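Local atomic coordinates of salt-tolerant glutaminase (Micrococcus luteus, PDB entry 3AGD), a protein that probably catalyses the hydrolysis of L-glutamine to L-glutamate and ammonium, and is salt-tolerant. Residues S143-R148 with R223-I228; G208-L211 with H217-T220; D37-A42 with V292-R297. All coordinates share one frame; numbering follows the deposited sequence.

Contact 1: S143-R148 with R223-I228; sequences SLLAGR and RMLPSI
Met224 is the bump of this contact, and the last turn of helix 131-146 supplies the hollow, with Leu144 on one flank and Leu145 on the other. The thioether is bent at both chi2 and chi3, so the chain curls and its terminal methyl turns back to the helix end. There CE rests on Leu144 O at 3.4 Å, while the same methyl meets Leu144 CB at 3.9 Å, touching backbone and side chain of one residue. The root of the methionine is occupied from another direction: Leu145 CD2 presses on Met224 CB at 3.5 Å, tighter than a usual carbon-carbon contact. Leu145 and Met224 run past one another in opposite senses, the methyl branch of one beside the base of the other. The second leucine branch makes a looser fit, CD1 of Leu145 lying 4.3 Å from CD1 of Leu225. Both leucines of this pair are buried; Leu145 also leans on Phe69 and Met207, and Leu225 on Ala72 and Val76 of helix 67-78.

Each segment also has internal bonds. Gly147, two residues past Leu145, is the first to leave helical angles, with a positive phi of 89°, while Gly147 N still bonds Ser143 O at 2.8 Å. On the loop side, Arg223 NH1 donates to Leu225 O at 2.9 Å, with that oxygen in the guanidinium plane; Gly214 O, just after helix 201-212, is a second acceptor for NH1. The side-chain pairs that meet across the contact are all apolar. The arrangement is that of a helix C-terminus packed by the loop that leads into another helix, 227-240, within the helical part of the glutaminase domain.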
ATOM      1  N   SER A 143       7.249  21.632  12.209  1.00 22.53           N
ATOM      2  CA  SER A 143       6.434  22.166  13.299  1.00 22.55           C
ATOM      3  C   SER A 143       4.946  22.069  12.986  1.00 19.70           C
ATOM      4  O   SER A 143       4.141  21.703  13.845  1.00 16.66           O
ATOM      5  CB  SER A 143       6.802  23.625  13.572  1.00 23.95           C
ATOM      6  OG  SER A 143       8.103  23.720  14.121  1.00 27.23           O
ATOM      7  N   LEU A 144       4.583  22.397  11.750  1.00 23.67           N
ATOM      8  CA  LEU A 144       3.190  22.342  11.331  1.00 23.82           C
ATOM      9  C   LEU A 144       2.623  20.926  11.420  1.00 24.31           C
ATOM     10  O   LEU A 144       1.479  20.735  11.837  1.00 25.75           O
ATOM     11  CB  LEU A 144       3.047  22.881   9.906  1.00 20.62           C
ATOM     12  CG  LEU A 144       3.233  24.394   9.742  1.00 23.11           C
ATOM     13  CD1 LEU A 144       3.250  24.763   8.267  1.00 23.04           C
ATOM     14  CD2 LEU A 144       2.106  25.126  10.462  1.00 24.14           C
ATOM     15  N   LEU A 145       3.420  19.932  11.043  1.00 22.53           N
ATOM     16  CA  LEU A 145       2.958  18.547  11.094  1.00 20.85           C
ATOM     17  C   LEU A 145       2.995  18.003  12.521  1.00 21.57           C
ATOM     18  O   LEU A 145       2.172  17.170  12.891  1.00 21.53           O
ATOM     19  CB  LEU A 145       3.803  17.666  10.173  1.00 21.89           C
ATOM     20  CG  LEU A 145       3.931  18.171   8.732  1.00 27.70           C
ATOM     21  CD1 LEU A 145       4.604  17.106   7.879  1.00 29.56           C
ATOM     22  CD2 LEU A 145       2.554  18.514   8.174  1.00 25.22           C
ATOM     23  N   ALA A 146       3.945  18.477  13.324  1.00 21.00           N
ATOM     24  CA  ALA A 146       4.046  18.026  14.709  1.00 22.42           C
ATOM     25  C   ALA A 146       2.934  18.664  15.544  1.00 25.29           C
ATOM     26  O   ALA A 146       2.545  18.134  16.582  1.00 23.81           O
ATOM     27  CB  ALA A 146       5.407  18.392  15.291  1.00 18.87           C
ATOM     28  N   GLY A 147       2.435  19.808  15.085  1.00 26.19           N
ATOM     29  CA  GLY A 147       1.375  20.493  15.800  1.00 28.04           C
ATOM     30  C   GLY A 147       1.885  21.461  16.853  1.00 30.94           C
ATOM     31  O   GLY A 147       1.110  21.952  17.668  1.00 31.51           O
ATOM     32  N   ARG A 148       3.187  21.731  16.853  1.00 31.91           N
ATOM     33  CA  ARG A 148       3.763  22.660  17.819  1.00 31.79           C
ATOM     34  C   ARG A 148       5.084  23.214  17.302  1.00 32.47           C
ATOM     35  O   ARG A 148       5.768  22.565  16.509  1.00 33.14           O
ATOM     36  CB  ARG A 148       3.976  21.968  19.174  1.00 30.87           C
ATOM     37  CG  ARG A 148       5.150  20.998  19.229  1.00 31.03           C
ATOM     38  CD  ARG A 148       5.173  20.231  20.552  1.00 33.54           C
ATOM     39  NE  ARG A 148       6.313  19.319  20.650  1.00 36.10           N
ATOM     40  CZ  ARG A 148       7.558  19.692  20.940  1.00 34.96           C
ATOM     41  NH1 ARG A 148       8.526  18.786  20.998  1.00 33.51           N
ATOM     42  NH2 ARG A 148       7.838  20.967  21.186  1.00 32.98           N
ATOM     43  N   ARG A 223      -6.071  19.766   6.329  1.00 22.92           N
ATOM     44  CA  ARG A 223      -5.118  19.254   5.353  1.00 24.03           C
ATOM     45  C   ARG A 223      -3.835  20.068   5.435  1.00 23.72           C
ATOM     46  O   ARG A 223      -3.845  21.283   5.238  1.00 24.98           O
ATOM     47  CB  ARG A 223      -5.686  19.313   3.931  1.00 23.39           C
ATOM     48  CG  ARG A 223      -4.677  18.893   2.854  1.00 23.47           C
ATOM     49  CD  ARG A 223      -5.340  18.656   1.499  1.00 19.88           C
ATOM     50  NE  ARG A 223      -6.254  17.516   1.536  1.00 20.78           N
ATOM     51  CZ  ARG A 223      -5.870  16.246   1.638  1.00 23.24           C
ATOM     52  NH1 ARG A 223      -4.578  15.935   1.710  1.00 19.19           N
ATOM     53  NH2 ARG A 223      -6.784  15.285   1.674  1.00 22.17           N
ATOM     54  N   MET A 224      -2.733  19.389   5.738  1.00 21.96           N
ATOM     55  CA  MET A 224      -1.432  20.032   5.857  1.00 22.14           C
ATOM     56  C   MET A 224      -0.642  19.943   4.558  1.00 21.02           C
ATOM     57  O   MET A 224       0.192  20.802   4.277  1.00 19.10           O
ATOM     58  CB  MET A 224      -0.615  19.372   6.970  1.00 22.32           C
ATOM     59  CG  MET A 224      -1.347  19.260   8.291  1.00 23.63           C
ATOM     60  SD  MET A 224      -2.052  20.838   8.807  1.00 24.88           S
ATOM     61  CE  MET A 224      -0.582  21.700   9.370  1.00 26.71           C
ATOM     62  N   LEU A 225      -0.905  18.900   3.773  1.00 18.87           N
ATOM     63  CA  LEU A 225      -0.201  18.690   2.511  1.00 17.58           C
ATOM     64  C   LEU A 225      -1.097  18.098   1.434  1.00 18.46           C
ATOM     65  O   LEU A 225      -2.034  17.355   1.728  1.00 18.79           O
ATOM     66  CB  LEU A 225       0.974  17.724   2.709  1.00 14.59           C
ATOM     67  CG  LEU A 225       2.141  18.044   3.648  1.00 18.07           C
ATOM     68  CD1 LEU A 225       2.963  16.776   3.874  1.00 10.38           C
ATOM     69  CD2 LEU A 225       3.008  19.151   3.053  1.00 18.83           C
ATOM     70  N   PRO A 226      -0.827  18.433   0.164  1.00 19.04           N
ATOM     71  CA  PRO A 226      -1.646  17.874  -0.915  1.00 17.73           C
ATOM     72  C   PRO A 226      -1.416  16.366  -0.833  1.00 19.57           C
ATOM     73  O   PRO A 226      -0.297  15.930  -0.555  1.00 23.03           O
ATOM     74  CB  PRO A 226      -1.021  18.480  -2.170  1.00 16.56           C
ATOM     75  CG  PRO A 226      -0.505  19.821  -1.671  1.00 17.64           C
ATOM     76  CD  PRO A 226       0.117  19.444  -0.348  1.00 17.79           C
ATOM     77  N   SER A 227      -2.454  15.568  -1.051  1.00 19.29           N
ATOM     78  CA  SER A 227      -2.297  14.120  -0.976  1.00 19.96           C
ATOM     79  C   SER A 227      -1.218  13.636  -1.940  1.00 19.36           C
ATOM     80  O   SER A 227      -0.435  12.746  -1.608  1.00 19.21           O
ATOM     81  CB  SER A 227      -3.617  13.420  -1.298  1.00 23.22           C
ATOM     82  OG  SER A 227      -3.995  13.680  -2.636  1.00 28.79           O
ATOM     83  N   ILE A 228      -1.172  14.228  -3.130  1.00 20.57           N
ATOM     84  CA  ILE A 228      -0.182  13.827  -4.125  1.00 23.34           C
ATOM     85  C   ILE A 228       1.254  14.032  -3.621  1.00 22.63           C
ATOM     86  O   ILE A 228       2.162  13.292  -4.003  1.00 21.98           O
ATOM     87  CB  ILE A 228      -0.393  14.586  -5.459  1.00 24.23           C
ATOM     88  CG1 ILE A 228       0.474  13.962  -6.550  1.00 28.01           C
ATOM     89  CG2 ILE A 228      -0.064  16.065  -5.286  1.00 22.12           C
ATOM     90  CD1 ILE A 228       0.310  14.615  -7.910  1.00 30.59           C
TER

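Contact 2: G208-L211 with H217-T220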
ATOM      1  N   GLY A 208       4.402  11.504  11.242  1.00 15.49           N
ATOM      2  CA  GLY A 208       4.257  10.367  10.349  1.00 18.60           C
ATOM      3  C   GLY A 208       2.807  10.149   9.955  1.00 20.85           C
ATOM      4  O   GLY A 208       2.514   9.848   8.794  1.00 18.75           O
ATOM      5  N   ALA A 209       1.897  10.305  10.916  1.00 20.45           N
ATOM      6  CA  ALA A 209       0.466  10.131  10.659  1.00 19.38           C
ATOM      7  C   ALA A 209      -0.033  11.105   9.590  1.00 19.54           C
ATOM      8  O   ALA A 209      -0.889  10.754   8.776  1.00 19.34           O
ATOM      9  CB  ALA A 209      -0.328  10.319  11.948  1.00 16.77           C
ATOM     10  N   CYS A 210       0.490  12.328   9.605  1.00 17.36           N
ATOM     11  CA  CYS A 210       0.102  13.331   8.618  1.00 19.07           C
ATOM     12  C   CYS A 210       0.403  12.806   7.216  1.00 19.58           C
ATOM     13  O   CYS A 210      -0.304  13.118   6.256  1.00 19.48           O
ATOM     14  CB  CYS A 210       0.871  14.638   8.846  1.00 20.42           C
ATOM     15  SG  CYS A 210       0.310  15.649  10.252  1.00 24.58           S
ATOM     16  N   LEU A 211       1.466  12.015   7.102  1.00 16.85           N
ATOM     17  CA  LEU A 211       1.841  11.438   5.820  1.00 18.03           C
ATOM     18  C   LEU A 211       0.956  10.223   5.541  1.00 17.37           C
ATOM     19  O   LEU A 211       0.490  10.031   4.427  1.00 17.67           O
ATOM     20  CB  LEU A 211       3.315  11.005   5.837  1.00 16.79           C
ATOM     21  CG  LEU A 211       4.404  12.078   5.951  1.00 16.23           C
ATOM     22  CD1 LEU A 211       5.773  11.405   6.097  1.00 13.05           C
ATOM     23  CD2 LEU A 211       4.377  12.977   4.716  1.00 13.21           C
ATOM     24  N   HIS A 217      -3.946  16.249   9.104  1.00 22.95           N
ATOM     25  CA  HIS A 217      -3.510  16.164  10.490  1.00 21.65           C
ATOM     26  C   HIS A 217      -4.545  15.368  11.269  1.00 21.71           C
ATOM     27  O   HIS A 217      -5.718  15.722  11.307  1.00 22.05           O
ATOM     28  CB  HIS A 217      -3.332  17.549  11.110  1.00 20.06           C
ATOM     29  CG  HIS A 217      -2.425  17.547  12.298  1.00 19.24           C
ATOM     30  ND1 HIS A 217      -2.770  16.961  13.497  1.00 22.24           N
ATOM     31  CD2 HIS A 217      -1.144  17.966  12.441  1.00 19.52           C
ATOM     32  CE1 HIS A 217      -1.742  17.013  14.324  1.00 21.85           C
ATOM     33  NE2 HIS A 217      -0.742  17.618  13.706  1.00 20.44           N
ATOM     34  N   PRO A 218      -4.115  14.274  11.903  1.00 20.92           N
ATOM     35  CA  PRO A 218      -5.003  13.409  12.680  1.00 23.77           C
ATOM     36  C   PRO A 218      -5.699  14.049  13.878  1.00 26.89           C
ATOM     37  O   PRO A 218      -6.744  13.571  14.311  1.00 27.25           O
ATOM     38  CB  PRO A 218      -4.084  12.255  13.084  1.00 21.48           C
ATOM     39  CG  PRO A 218      -2.763  12.923  13.237  1.00 20.72           C
ATOM     40  CD  PRO A 218      -2.712  13.838  12.030  1.00 20.74           C
ATOM     41  N   MET A 219      -5.137  15.136  14.399  1.00 27.82           N
ATOM     42  CA  MET A 219      -5.710  15.803  15.566  1.00 27.34           C
ATOM     43  C   MET A 219      -6.682  16.936  15.247  1.00 25.28           C
ATOM     44  O   MET A 219      -7.511  17.291  16.080  1.00 25.78           O
ATOM     45  CB  MET A 219      -4.595  16.361  16.452  1.00 31.13           C
ATOM     46  CG  MET A 219      -3.541  15.351  16.877  1.00 35.70           C
ATOM     47  SD  MET A 219      -4.188  14.000  17.863  1.00 37.80           S
ATOM     48  CE  MET A 219      -3.580  12.611  16.948  1.00 40.68           C
ATOM     49  N   THR A 220      -6.582  17.506  14.052  1.00 22.99           N
ATOM     50  CA  THR A 220      -7.450  18.617  13.678  1.00 25.30           C
ATOM     51  C   THR A 220      -8.307  18.373  12.438  1.00 26.89           C
ATOM     52  O   THR A 220      -9.304  19.065  12.230  1.00 28.56           O
ATOM     53  CB  THR A 220      -6.622  19.891  13.433  1.00 27.05           C
ATOM     54  OG1 THR A 220      -5.734  19.671  12.328  1.00 28.95           O
ATOM     55  CG2 THR A 220      -5.811  20.249  14.673  1.00 25.01           C
TER
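Cys210 and Ala209, on the last turns of helix 201-212, meet a type I beta turn, 217-220, to which the chain returns after only five residues. The turn is identified by the right-handed helical backbone angles of Pro218 and Met219, with a weak Thr220 N to His217 O bond closing it.

SG of Cys210 lies anti to the carbonyl carbon, beside the backbone N (chi1 -76°), and this rotamer brings it against the imidazole: SG lies 3.5 Å from His217 CD2. Measured to the ring centroid the sulfur-aromatic distance is 4.1 Å, an oblique approach, 36° from the ring normal. The same sulfur reaches Pro218 CD at 3.9 Å, so one atom spans two consecutive residues of the turn. One helix position earlier, Ala209 CB abuts CG of the Pro218 ring at 3.8 Å.

The CB of His217 starts out away from the helix, yet CG swings anti to the backbone N and lays the ring alongside Cys210. Both ring nitrogens are engaged. NE2 makes a weak hydrogen bond to Leu145 O, and Trp369 of the second subunit meets the ring with its plane inclined by roughly 50°. Rotation of the imidazole is further fixed from within the turn: Met219 N donates to His217 ND1 at 3.1 Å, close to the ring plane.

Contact 3: D37-A42 with V292-R297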
ATOM      1  N   ASP A  37      20.469   4.523  27.993  1.00 32.61           N
ATOM      2  CA  ASP A  37      19.368   3.844  28.660  1.00 32.75           C
ATOM      3  C   ASP A  37      18.013   4.537  28.488  1.00 32.11           C
ATOM      4  O   ASP A  37      17.360   4.896  29.469  1.00 30.83           O
ATOM      5  CB  ASP A  37      19.690   3.696  30.151  1.00 38.67           C
ATOM      6  CG  ASP A  37      18.785   2.696  30.850  1.00 45.26           C
ATOM      7  OD1 ASP A  37      18.787   2.665  32.099  1.00 47.00           O
ATOM      8  OD2 ASP A  37      18.079   1.936  30.150  1.00 47.00           O
ATOM      9  N   ARG A  38      17.597   4.729  27.241  1.00 30.87           N
ATOM     10  CA  ARG A  38      16.311   5.355  26.959  1.00 31.75           C
ATOM     11  C   ARG A  38      15.632   4.595  25.827  1.00 28.70           C
ATOM     12  O   ARG A  38      16.284   4.181  24.868  1.00 25.80           O
ATOM     13  CB  ARG A  38      16.492   6.844  26.620  1.00 35.23           C
ATOM     14  CG  ARG A  38      16.971   7.652  27.827  1.00 42.84           C
ATOM     15  CD  ARG A  38      16.703   9.149  27.736  1.00 50.20           C
ATOM     16  NE  ARG A  38      17.641   9.866  26.872  1.00 58.54           N
ATOM     17  CZ  ARG A  38      17.794  11.189  26.881  1.00 61.16           C
ATOM     18  NH1 ARG A  38      17.076  11.938  27.711  1.00 58.89           N
ATOM     19  NH2 ARG A  38      18.658  11.768  26.056  1.00 64.04           N
ATOM     20  N   PHE A  39      14.324   4.393  25.956  1.00 27.33           N
ATOM     21  CA  PHE A  39      13.564   3.639  24.965  1.00 26.92           C
ATOM     22  C   PHE A  39      12.088   4.037  25.000  1.00 27.24           C
ATOM     23  O   PHE A  39      11.380   3.753  25.966  1.00 28.57           O
ATOM     24  CB  PHE A  39      13.723   2.141  25.259  1.00 24.80           C
ATOM     25  CG  PHE A  39      13.152   1.228  24.202  1.00 24.53           C
ATOM     26  CD1 PHE A  39      12.823   1.703  22.937  1.00 24.07           C
ATOM     27  CD2 PHE A  39      12.977  -0.128  24.469  1.00 24.01           C
ATOM     28  CE1 PHE A  39      12.331   0.845  21.956  1.00 20.76           C
ATOM     29  CE2 PHE A  39      12.486  -0.996  23.492  1.00 24.95           C
ATOM     30  CZ  PHE A  39      12.163  -0.506  22.232  1.00 20.31           C
ATOM     31  N   GLY A  40      11.635   4.701  23.944  1.00 23.13           N
ATOM     32  CA  GLY A  40      10.250   5.128  23.877  1.00 24.57           C
ATOM     33  C   GLY A  40       9.604   4.805  22.546  1.00 25.69           C
ATOM     34  O   GLY A  40      10.288   4.635  21.532  1.00 27.12           O
ATOM     35  N   ILE A  41       8.277   4.731  22.543  1.00 21.29           N
ATOM     36  CA  ILE A  41       7.534   4.416  21.335  1.00 21.24           C
ATOM     37  C   ILE A  41       6.156   5.074  21.370  1.00 23.93           C
ATOM     38  O   ILE A  41       5.566   5.238  22.435  1.00 24.10           O
ATOM     39  CB  ILE A  41       7.367   2.890  21.194  1.00 22.58           C
ATOM     40  CG1 ILE A  41       6.734   2.551  19.846  1.00 23.42           C
ATOM     41  CG2 ILE A  41       6.504   2.361  22.332  1.00 23.12           C
ATOM     42  CD1 ILE A  41       6.869   1.090  19.491  1.00 27.30           C
ATOM     43  N   ALA A  42       5.646   5.447  20.201  1.00 21.00           N
ATOM     44  CA  ALA A  42       4.340   6.085  20.119  1.00 17.93           C
ATOM     45  C   ALA A  42       3.682   5.816  18.776  1.00 20.18           C
ATOM     46  O   ALA A  42       4.353   5.761  17.741  1.00 22.35           O
ATOM     47  CB  ALA A  42       4.478   7.591  20.330  1.00 13.12           C
ATOM     48  N   VAL A 292      14.457  -0.081  15.204  1.00 23.28           N
ATOM     49  CA  VAL A 292      14.179  -0.880  14.023  1.00 22.54           C
ATOM     50  C   VAL A 292      13.499  -2.182  14.453  1.00 22.77           C
ATOM     51  O   VAL A 292      12.507  -2.607  13.860  1.00 22.95           O
ATOM     52  CB  VAL A 292      15.491  -1.189  13.254  1.00 22.32           C
ATOM     53  CG1 VAL A 292      15.316  -2.405  12.366  1.00 19.44           C
ATOM     54  CG2 VAL A 292      15.885   0.016  12.409  1.00 19.78           C
ATOM     55  N   LEU A 293      14.028  -2.801  15.501  1.00 21.31           N
ATOM     56  CA  LEU A 293      13.472  -4.050  16.000  1.00 22.11           C
ATOM     57  C   LEU A 293      12.016  -3.871  16.423  1.00 21.54           C
ATOM     58  O   LEU A 293      11.195  -4.771  16.246  1.00 20.42           O
ATOM     59  CB  LEU A 293      14.305  -4.561  17.176  1.00 23.64           C
ATOM     60  CG  LEU A 293      13.906  -5.922  17.748  1.00 29.95           C
ATOM     61  CD1 LEU A 293      13.881  -6.973  16.642  1.00 30.11           C
ATOM     62  CD2 LEU A 293      14.894  -6.313  18.841  1.00 31.55           C
ATOM     63  N   ALA A 294      11.699  -2.705  16.979  1.00 19.24           N
ATOM     64  CA  ALA A 294      10.336  -2.412  17.406  1.00 18.87           C
ATOM     65  C   ALA A 294       9.409  -2.334  16.190  1.00 17.93           C
ATOM     66  O   ALA A 294       8.257  -2.762  16.255  1.00 17.90           O
ATOM     67  CB  ALA A 294      10.298  -1.096  18.189  1.00 19.23           C
ATOM     68  N   CYS A 295       9.906  -1.789  15.082  1.00 15.74           N
ATOM     69  CA  CYS A 295       9.094  -1.692  13.871  1.00 16.24           C
ATOM     70  C   CYS A 295       8.807  -3.086  13.299  1.00 17.40           C
ATOM     71  O   CYS A 295       7.709  -3.343  12.796  1.00 18.31           O
ATOM     72  CB  CYS A 295       9.792  -0.819  12.823  1.00 17.51           C
ATOM     73  SG  CYS A 295       9.798   0.956  13.228  1.00 21.06           S
ATOM     74  N   ARG A 296       9.788  -3.984  13.382  1.00 16.74           N
ATOM     75  CA  ARG A 296       9.609  -5.350  12.892  1.00 18.97           C
ATOM     76  C   ARG A 296       8.539  -6.046  13.733  1.00 20.29           C
ATOM     77  O   ARG A 296       7.696  -6.767  13.203  1.00 19.72           O
ATOM     78  CB  ARG A 296      10.923  -6.137  12.977  1.00 19.99           C
ATOM     79  CG  ARG A 296      12.021  -5.645  12.030  1.00 20.26           C
ATOM     80  CD  ARG A 296      13.267  -6.512  12.154  1.00 24.20           C
ATOM     81  NE  ARG A 296      14.418  -5.983  11.422  1.00 26.98           N
ATOM     82  CZ  ARG A 296      14.575  -6.039  10.100  1.00 22.66           C
ATOM     83  NH1 ARG A 296      13.652  -6.603   9.331  1.00 18.49           N
ATOM     84  NH2 ARG A 296      15.672  -5.538   9.549  1.00 21.75           N
ATOM     85  N   ARG A 297       8.569  -5.818  15.045  1.00 18.48           N
ATOM     86  CA  ARG A 297       7.587  -6.422  15.940  1.00 20.05           C
ATOM     87  C   ARG A 297       6.190  -5.828  15.737  1.00 23.00           C
ATOM     88  O   ARG A 297       5.195  -6.545  15.810  1.00 24.72           O
ATOM     89  CB  ARG A 297       8.020  -6.257  17.403  1.00 17.48           C
ATOM     90  CG  ARG A 297       9.065  -7.268  17.866  1.00 19.33           C
ATOM     91  CD  ARG A 297       8.472  -8.679  17.948  1.00 26.34           C
ATOM     92  NE  ARG A 297       7.524  -8.840  19.056  1.00 28.58           N
ATOM     93  CZ  ARG A 297       7.875  -9.078  20.318  1.00 29.85           C
ATOM     94  NH1 ARG A 297       9.156  -9.188  20.646  1.00 28.05           N
ATOM     95  NH2 ARG A 297       6.945  -9.201  21.258  1.00 30.04           N
TER
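Ala294 CB is the focus of this contact, which packs helix 289-301 onto the five-stranded antiparallel sheet of the beta-lactamase-like glutaminase domain. Two residues of the sheet side reach it. Ile41 CD1 stands 4.3 Å from Ala294 CB, and Phe39 CZ comes to 4.5 Å from that methyl. The ring presents its edge, for the methyl lies near the ring plane. Phe39 and Ile41 are two positions apart and point to the same side, as expected in an extended chain; CZ of Phe39 and CD1 of Ile41 are 6.2 Å apart, and Ala294 CB faces the interval between them. Ile41 reaches this far because it is stretched out, with CG1 anti to the backbone N (chi1 -173°) and chi2 likewise near trans. The contact is light, 83 Å² in all, and the nearest alpha carbons, Ile41 CA and Ala294 CA, remain 8.4 Å apart.

Further out, the same side chains are shared with helix 4-16: Phe39 touches Val13 and Leu16, and Ile41 touches Leu9 and Val13. Val277 of the adjacent strand touches both Phe39 and Ala294, filling in beside the pair. The strand itself is held from its two neighbours: backbone bonds join Ile41 to Ala53 of strand 50-54, and Gly40 to Phe278 and Ala42 to Gly276 of strand 273-278. Helix 289-301 is tied in turn to helix 4-16, since Arg297 NH1 forms a salt bridge with Glu15 OE2 while its NE pairs with Asp301 OD2.

All three contacts belong to the glutaminase part of the chain. Contacts 1 and 2, centres 7 Å apart, touch directly: Met224 CG packs on His217 CB at 3.8 Å. They form one continuous packing region, joining the end of helix 131-146, helix 201-212 and the loop into helix 227-240, that also meets the second subunit. Contact 3, centred 24 Å from contact 1 and 20 Å from contact 2, packs helix 289-301 on the five-stranded antiparallel sheet, and its segments touch no other chain. Along the chain, 37-42 and 292-297 enclose 143-148 and 223-228, which enclose 208-211 and 217-220; the widest span closes around a largely helical stretch that also carries other strands of the sheet.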